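Local atomic coordinates of DTDP-4-dehydrorhamnose reductase, rfbD ortholog (Clostridium acetobutylicum, PDB entry 1VL0), a protein that probably catalyses the NAD(P)H-dependent reduction of dTDP-6-deoxy-L-lyxo-4-hexulose to dTDP-L-rhamnose in carbohydrate biosynthesis. Residues I111-V116 with S135-T140; N169-M174 with V231-L236. All coordinates share one frame; numbering follows the deposited sequence.

Interaction 1: residues I111-V116 with S135-T140. With NAI (1,4-dihydronicotinamide adenine dinucleotide), chain D.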
loop_
_atom_site.group_PDB
_atom_site.type_symbol
_atom_site.label_atom_id
_atom_site.label_comp_id
_atom_site.label_asym_id
_atom_site.label_seq_id
_atom_site.Cartn_x
_atom_site.Cartn_y
_atom_site.Cartn_z
ATOM N N ILE A 111 -6.907 -7.299 14.709
ATOM C CA ILE A 111 -5.994 -8.185 15.342
ATOM C C ILE A 111 -5.506 -9.213 14.305
ATOM O O ILE A 111 -6.309 -9.808 13.562
ATOM C CB ILE A 111 -6.646 -8.908 16.569
ATOM C CG1 ILE A 111 -7.336 -7.919 17.521
ATOM C CG2 ILE A 111 -5.548 -9.717 17.297
ATOM C CD1 ILE A 111 -6.438 -7.012 18.317
ATOM N N SER A 112 -4.199 -9.417 14.267
ATOM C CA SER A 112 -3.592 -10.266 13.282
ATOM C C SER A 112 -2.584 -11.233 13.952
ATOM O O SER A 112 -2.613 -11.449 15.176
ATOM C CB SER A 112 -2.898 -9.412 12.191
ATOM O OG SER A 112 -2.568 -10.164 11.006
ATOM N N THR A 113 -1.680 -11.792 13.144
ATOM C CA THR A 113 -0.970 -13.018 13.480
ATOM C C THR A 113 0.488 -13.040 13.033
ATOM O O THR A 113 0.874 -12.469 12.021
ATOM C CB THR A 113 -1.760 -14.249 12.919
ATOM O OG1 THR A 113 -1.077 -15.486 13.215
ATOM C CG2 THR A 113 -1.868 -14.219 11.409
ATOM N N ASP A 114 1.296 -13.727 13.818
ATOM C CA ASP A 114 2.663 -14.140 13.434
ATOM C C ASP A 114 2.722 -15.076 12.237
ATOM O O ASP A 114 3.749 -15.213 11.622
ATOM C CB ASP A 114 3.349 -14.834 14.654
ATOM C CG ASP A 114 2.658 -16.156 15.078
ATOM O OD1 ASP A 114 1.425 -16.170 15.278
ATOM O OD2 ASP A 114 3.281 -17.233 15.237
ATOM N N TYR A 115 1.611 -15.697 11.867
ATOM C CA TYR A 115 1.587 -16.544 10.656
ATOM C C TYR A 115 1.690 -15.754 9.341
ATOM O O TYR A 115 1.695 -16.336 8.269
ATOM C CB TYR A 115 0.304 -17.399 10.609
ATOM C CG TYR A 115 0.385 -18.706 11.399
ATOM C CD1 TYR A 115 0.456 -18.693 12.771
ATOM C CD2 TYR A 115 0.384 -19.930 10.755
ATOM C CE1 TYR A 115 0.531 -19.861 13.486
ATOM C CE2 TYR A 115 0.455 -21.090 11.452
ATOM C CZ TYR A 115 0.524 -21.048 12.834
ATOM O OH TYR A 115 0.608 -22.214 13.564
ATOM N N VAL A 116 1.754 -14.421 9.402
ATOM C CA VAL A 116 2.071 -13.643 8.190
ATOM C C VAL A 116 3.523 -13.809 7.775
ATOM O O VAL A 116 3.875 -13.455 6.669
ATOM C CB VAL A 116 1.719 -12.148 8.304
ATOM C CG1 VAL A 116 0.201 -11.977 8.629
ATOM C CG2 VAL A 116 2.557 -11.429 9.326
ATOM N N SER A 135 0.769 -20.413 4.885
ATOM C CA SER A 135 -0.453 -21.122 5.215
ATOM C C SER A 135 -1.668 -20.350 4.708
ATOM O O SER A 135 -1.575 -19.134 4.502
ATOM C CB SER A 135 -0.522 -21.297 6.730
ATOM O OG SER A 135 -0.663 -20.070 7.422
ATOM N N ALA A 136 -2.798 -21.035 4.535
ATOM C CA ALA A 136 -4.099 -20.335 4.264
ATOM C C ALA A 136 -4.492 -19.361 5.365
ATOM O O ALA A 136 -4.982 -18.260 5.128
ATOM C CB ALA A 136 -5.207 -21.334 4.061
ATOM N N TYR A 137 -4.332 -19.792 6.601
ATOM C CA TYR A 137 -4.604 -18.918 7.711
ATOM C C TYR A 137 -3.767 -17.650 7.590
ATOM O O TYR A 137 -4.282 -16.547 7.655
ATOM C CB TYR A 137 -4.304 -19.634 9.022
ATOM C CG TYR A 137 -4.465 -18.751 10.235
ATOM C CD1 TYR A 137 -5.710 -18.218 10.567
ATOM C CD2 TYR A 137 -3.383 -18.432 11.030
ATOM C CE1 TYR A 137 -5.845 -17.405 11.664
ATOM C CE2 TYR A 137 -3.506 -17.607 12.150
ATOM C CZ TYR A 137 -4.706 -17.093 12.462
ATOM O OH TYR A 137 -4.808 -16.285 13.578
ATOM N N GLY A 138 -2.456 -17.801 7.403
ATOM C CA GLY A 138 -1.603 -16.625 7.320
ATOM C C GLY A 138 -1.910 -15.718 6.127
ATOM O O GLY A 138 -1.889 -14.488 6.211
ATOM N N LYS A 139 -2.175 -16.339 4.994
ATOM C CA LYS A 139 -2.409 -15.610 3.755
ATOM C C LYS A 139 -3.690 -14.791 3.853
ATOM O O LYS A 139 -3.721 -13.640 3.473
ATOM C CB LYS A 139 -2.480 -16.598 2.581
ATOM C CG LYS A 139 -3.038 -16.008 1.271
ATOM C CD LYS A 139 -2.216 -14.797 0.723
ATOM C CE LYS A 139 -2.755 -14.349 -0.655
ATOM N NZ LYS A 139 -1.887 -13.299 -1.321
ATOM N N THR A 140 -4.736 -15.409 4.374
ATOM C CA THR A 140 -6.047 -14.724 4.546
ATOM C C THR A 140 -6.028 -13.631 5.601
ATOM O O THR A 140 -6.653 -12.606 5.426
ATOM C CB THR A 140 -7.166 -15.732 4.881
ATOM O OG1 THR A 140 -6.895 -16.428 6.127
ATOM C CG2 THR A 140 -7.290 -16.796 3.770
HETATM P PA NAI D . -11.461 -16.856 19.449
HETATM O O1A NAI D . -11.427 -18.011 18.488
HETATM O O2A NAI D . -11.357 -17.260 20.900
HETATM O O5B NAI D . -12.763 -15.992 19.083
HETATM C C5B NAI D . -12.934 -15.605 17.734
HETATM C C4B NAI D . -14.376 -15.194 17.466
HETATM O O4B NAI D . -14.614 -15.172 16.060
HETATM C C3B NAI D . -15.446 -16.138 18.010
HETATM O O3B NAI D . -16.183 -15.511 19.042
HETATM C C2B NAI D . -16.299 -16.424 16.765
HETATM O O2B NAI D . -17.665 -16.726 17.018
HETATM C C1B NAI D . -16.025 -15.142 15.973
HETATM N N9A NAI D . -16.541 -15.043 14.594
HETATM C C8A NAI D . -16.408 -16.003 13.631
HETATM N N7A NAI D . -17.029 -15.572 12.515
HETATM C C5A NAI D . -17.585 -14.358 12.735
HETATM C C6A NAI D . -18.327 -13.506 11.914
HETATM N N6A NAI D . -18.627 -13.844 10.669
HETATM N N1A NAI D . -18.767 -12.303 12.417
HETATM C C2A NAI D . -18.458 -11.943 13.733
HETATM N N3A NAI D . -17.755 -12.790 14.552
HETATM C C4A NAI D . -17.297 -13.994 14.060
HETATM O O3 NAI D . -10.311 -15.824 19.021
HETATM P PN NAI D . -9.044 -15.341 19.907
HETATM O O1N NAI D . -9.411 -14.200 20.767
HETATM O O2N NAI D . -8.305 -16.545 20.348
HETATM O O5D NAI D . -8.233 -14.579 18.732
HETATM C C5D NAI D . -8.324 -13.163 18.649
HETATM C C4D NAI D . -7.481 -12.676 17.500
HETATM O O4D NAI D . -6.100 -13.064 17.657
HETATM C C3D NAI D . -7.958 -13.216 16.153
HETATM O O3D NAI D . -8.044 -12.090 15.326
HETATM C C2D NAI D . -6.872 -14.189 15.695
HETATM O O2D NAI D . -6.643 -14.310 14.294
HETATM C C1D NAI D . -5.652 -13.594 16.408
HETATM N N1N NAI D . -4.605 -14.571 16.699
HETATM C C2N NAI D . -4.822 -15.504 17.688
HETATM C C3N NAI D . -3.801 -16.410 17.969
HETATM C C7N NAI D . -4.091 -17.646 18.766
HETATM O O7N NAI D . -2.994 -18.355 19.277
HETATM N N7N NAI D . -5.353 -18.042 18.974
HETATM C C4N NAI D . -2.594 -16.351 17.257
HETATM C C5N NAI D . -2.391 -15.400 16.257
HETATM C C6N NAI D . -3.434 -14.516 16.002
HETATM O O HOH W 1 1.858 -18.888 7.371
#
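Tyr115 and Tyr137 form a T-shaped (edge-to-face) pair, ring centroids 5.5 Å apart and planes at 76°. The edge of Tyr137 is directed at the face of Tyr115, with Tyr137 CD2 3.8 Å from Tyr115 CG. Ser135 OG lies at the edge of the Tyr115 ring, near its plane, 3.5 Å from CD2. The ribose of the bound dinucleotide also reaches Tyr137 near the ring plane: Tyr137 OH and NAI O2D are hydrogen-bonded at 2.8 Å, and either could donate. With CG anti to the backbone N (chi1 176°), the phenol leaves the first turn of its helix and extends to the cofactor. Thr113 comes from the opposite direction, its OG1 3.4 Å from Tyr137 CE2 and also beside the nicotinamide ring. That oxygen is fixed by an ST turn, accepting from Tyr115 N at 3.0 Å. Next to the ring pair the backbones come together at Gly138, which has no side chain; its CA makes a C-H...O contact of 3.4 Å with Tyr115 O. A water donates to the same carbonyl and is hydrogen-bonded to Ser135 OG, which also caps the helix by accepting from Gly138 N. Tyr137 and Lys141, both NADH-binding, have the Tyr-x-x-x-Lys spacing of short-chain dehydrogenases/reductases, and Thr113 occupies a place consistent with the Ser/Thr of that family's active site. The contact joins the C-terminal end of strand 107-113, paired in parallel with strands 66-69 and 155-164, to the start of helix 136-151, with helices 76-81 and 83-104 packed alongside.

Interaction 2: residues N169-M174 with V231-L236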
loop_
_atom_site.group_PDB
_atom_site.type_symbol
_atom_site.label_atom_id
_atom_site.label_comp_id
_atom_site.label_asym_id
_atom_site.label_seq_id
_atom_site.Cartn_x
_atom_site.Cartn_y
_atom_site.Cartn_z
ATOM N N ASN A 169 -7.519 -23.157 24.455
ATOM C CA ASN A 169 -6.155 -22.782 24.200
ATOM C C ASN A 169 -5.191 -23.872 24.679
ATOM O O ASN A 169 -5.595 -24.895 25.234
ATOM C CB ASN A 169 -5.839 -21.439 24.871
ATOM C CG ASN A 169 -5.918 -21.498 26.368
ATOM O OD1 ASN A 169 -5.176 -22.230 26.994
ATOM N ND2 ASN A 169 -6.821 -20.710 26.959
ATOM N N PHE A 170 -3.906 -23.647 24.447
ATOM C CA PHE A 170 -2.880 -24.655 24.703
ATOM C C PHE A 170 -2.728 -24.951 26.167
ATOM O O PHE A 170 -2.392 -26.071 26.552
ATOM C CB PHE A 170 -1.550 -24.143 24.167
ATOM C CG PHE A 170 -0.412 -25.091 24.329
ATOM C CD1 PHE A 170 -0.289 -26.173 23.502
ATOM C CD2 PHE A 170 0.559 -24.876 25.286
ATOM C CE1 PHE A 170 0.810 -27.019 23.622
ATOM C CE2 PHE A 170 1.623 -25.713 25.421
ATOM C CZ PHE A 170 1.751 -26.793 24.601
ATOM N N VAL A 171 -2.972 -23.936 26.998
ATOM C CA VAL A 171 -2.870 -24.105 28.437
ATOM C C VAL A 171 -3.911 -25.118 28.922
ATOM O O VAL A 171 -3.558 -26.110 29.587
ATOM C CB VAL A 171 -2.975 -22.759 29.206
ATOM C CG1 VAL A 171 -2.840 -22.974 30.692
ATOM C CG2 VAL A 171 -1.908 -21.801 28.737
ATOM N N LYS A 172 -5.178 -24.858 28.587
ATOM C CA LYS A 172 -6.273 -25.761 28.939
ATOM C C LYS A 172 -6.091 -27.170 28.362
ATOM O O LYS A 172 -6.319 -28.185 29.034
ATOM C CB LYS A 172 -7.621 -25.152 28.524
ATOM C CG LYS A 172 -8.003 -23.927 29.336
ATOM C CD LYS A 172 -9.459 -23.478 29.020
ATOM C CE LYS A 172 -9.877 -22.250 29.786
ATOM N NZ LYS A 172 -11.345 -21.926 29.500
ATOM N N THR A 173 -5.658 -27.226 27.114
ATOM C CA THR A 173 -5.354 -28.493 26.460
ATOM C C THR A 173 -4.304 -29.322 27.196
ATOM O O THR A 173 -4.522 -30.496 27.478
ATOM C CB THR A 173 -4.902 -28.194 25.043
ATOM O OG1 THR A 173 -6.013 -27.625 24.336
ATOM C CG2 THR A 173 -4.552 -29.467 24.272
HETATM N N MSE A 174 -3.166 -28.701 27.484
HETATM C CA MSE A 174 -2.115 -29.340 28.234
HETATM C C MSE A 174 -2.573 -29.824 29.590
HETATM O O MSE A 174 -2.206 -30.907 29.984
HETATM C CB MSE A 174 -0.950 -28.381 28.452
HETATM C CG MSE A 174 -0.029 -28.261 27.281
HETATM SE SE MSE A 174 0.720 -30.010 26.605
HETATM C CE MSE A 174 -0.356 -30.090 25.035
ATOM N N VAL A 231 6.158 -27.532 29.921
ATOM C CA VAL A 231 6.915 -27.801 31.127
ATOM C C VAL A 231 6.603 -26.763 32.211
ATOM O O VAL A 231 6.453 -27.103 33.392
ATOM C CB VAL A 231 8.444 -27.846 30.802
ATOM C CG1 VAL A 231 9.298 -27.888 32.079
ATOM C CG2 VAL A 231 8.734 -29.080 29.995
ATOM N N GLU A 232 6.475 -25.503 31.831
ATOM C CA GLU A 232 6.146 -24.475 32.808
ATOM C C GLU A 232 4.712 -24.612 33.282
ATOM O O GLU A 232 4.461 -24.435 34.457
ATOM C CB GLU A 232 6.426 -23.094 32.258
ATOM C CG GLU A 232 6.108 -21.921 33.188
ATOM C CD GLU A 232 7.075 -21.767 34.354
ATOM O OE1 GLU A 232 8.028 -22.564 34.507
ATOM O OE2 GLU A 232 6.879 -20.807 35.112
ATOM N N ILE A 233 3.788 -24.931 32.381
ATOM C CA ILE A 233 2.371 -25.161 32.762
ATOM C C ILE A 233 2.269 -26.232 33.862
ATOM O O ILE A 233 1.564 -26.049 34.875
ATOM C CB ILE A 233 1.528 -25.596 31.545
ATOM C CG1 ILE A 233 1.307 -24.410 30.563
ATOM C CG2 ILE A 233 0.169 -26.117 31.974
ATOM C CD1 ILE A 233 0.914 -24.820 29.146
ATOM N N PHE A 234 2.964 -27.354 33.654
ATOM C CA PHE A 234 2.921 -28.467 34.611
ATOM C C PHE A 234 3.697 -28.177 35.925
ATOM O O PHE A 234 3.251 -28.556 37.019
ATOM C CB PHE A 234 3.399 -29.759 33.934
ATOM C CG PHE A 234 2.518 -30.192 32.786
ATOM C CD1 PHE A 234 1.125 -30.218 32.925
ATOM C CD2 PHE A 234 3.078 -30.561 31.565
ATOM C CE1 PHE A 234 0.320 -30.616 31.871
ATOM C CE2 PHE A 234 2.275 -30.981 30.489
ATOM C CZ PHE A 234 0.891 -31.006 30.642
ATOM N N ARG A 235 4.794 -27.417 35.818
ATOM C CA ARG A 235 5.445 -26.890 37.004
ATOM C C ARG A 235 4.514 -26.017 37.858
ATOM O O ARG A 235 4.432 -26.171 39.089
ATOM C CB ARG A 235 6.697 -26.114 36.636
ATOM C CG ARG A 235 7.580 -25.782 37.823
ATOM C CD ARG A 235 8.640 -24.719 37.575
ATOM N NE ARG A 235 8.077 -23.374 37.381
ATOM C CZ ARG A 235 7.746 -22.531 38.358
ATOM N NH1 ARG A 235 7.901 -22.844 39.616
ATOM N NH2 ARG A 235 7.211 -21.363 38.069
ATOM N N LEU A 236 3.775 -25.145 37.212
ATOM C CA LEU A 236 2.864 -24.238 37.921
ATOM C C LEU A 236 1.642 -24.936 38.515
ATOM O O LEU A 236 1.151 -24.552 39.592
ATOM C CB LEU A 236 2.414 -23.125 36.975
ATOM C CG LEU A 236 3.418 -22.011 36.659
ATOM C CD1 LEU A 236 2.920 -21.181 35.483
ATOM C CD2 LEU A 236 3.688 -21.112 37.853
#
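Ile233 sends its CD1 methyl against helix 170-180, where Phe170, Val171 and Met174 receive it in the tightly packed part of the contact. The methyl lies 3.9 Å from Phe170 CD2, approaching that ring obliquely, and equally close to the backbone at Val171 CA. Met174 CG comes within 4.0 Å of it and also sits over one face of the Phe170 ring, offset toward the rim. Ile233 CG1 is anti to its carbonyl carbon (chi1 -72°), with CD1 extended beyond it (chi2 160°), which carries the methyl across to the other helix. Met174 is selenomethionine, and its bent chain takes the selenium beside Phe234. SE stands 5.2 Å from the ring centroid in an oblique Met-aromatic contact, while Met174 CB is 3.9 Å from Phe234 CZ. The edge of the same ring meets a backbone oxygen in plane, Phe234 CE1 and CZ both lying 3.2 Å from Met174 O. No hydrogen bond links the two segments, so they are joined by apolar packing; the axes of segments 170-174 and 231-236 cross at -63° and approach to 10.2 Å. Both helices pack against strand 183-187, which pairs in parallel with 242-246, in the part of the chain that in extended short-chain dehydrogenases/reductases usually forms the substrate-binding lobe. Leu184 and Val186 of this strand back the Met174 side of the contact, and Trp226 and Phe229 meet the Phe170 ring. Away from this core, Asn169 OD1 caps helix 170-180, accepting from Lys172 N at 3.1 Å, while Asn169 ND2 bonds to Gln23 and Tyr286; the exposed Thr173 bonds back to Asn169 O. Solvent-exposed Arg235 reaches back to the buried Glu232 in a side-on salt bridge, NE to OE1 and NH2 to OE2, both nitrogens meeting the carboxylate from above its plane.

How the interactions relate
Followed from the N terminus, the two contacts come in series. Interaction 1 closes first, bringing the end of strand 107-113 to the start of helix 136-151 across an 18-residue connection without helix or strand. The chain then runs through that helix and strand 155-164 before interaction 2 opens; its 56-residue excursion includes strands 183-187 and 191-196 and helix 197-210, and returns in helix 226-237. The loops neither nest nor cross, and interactions 1 and 2 do not touch. Strand 155-164 relates them: it hydrogen-bonds to Ser112 and Asp114, and its Tyr164 touches Asn169 and Val171. Interaction 1 ties strand 107-113 to helix 136-151 at the cofactor; interaction 2 joins helices 170-180 and 226-237.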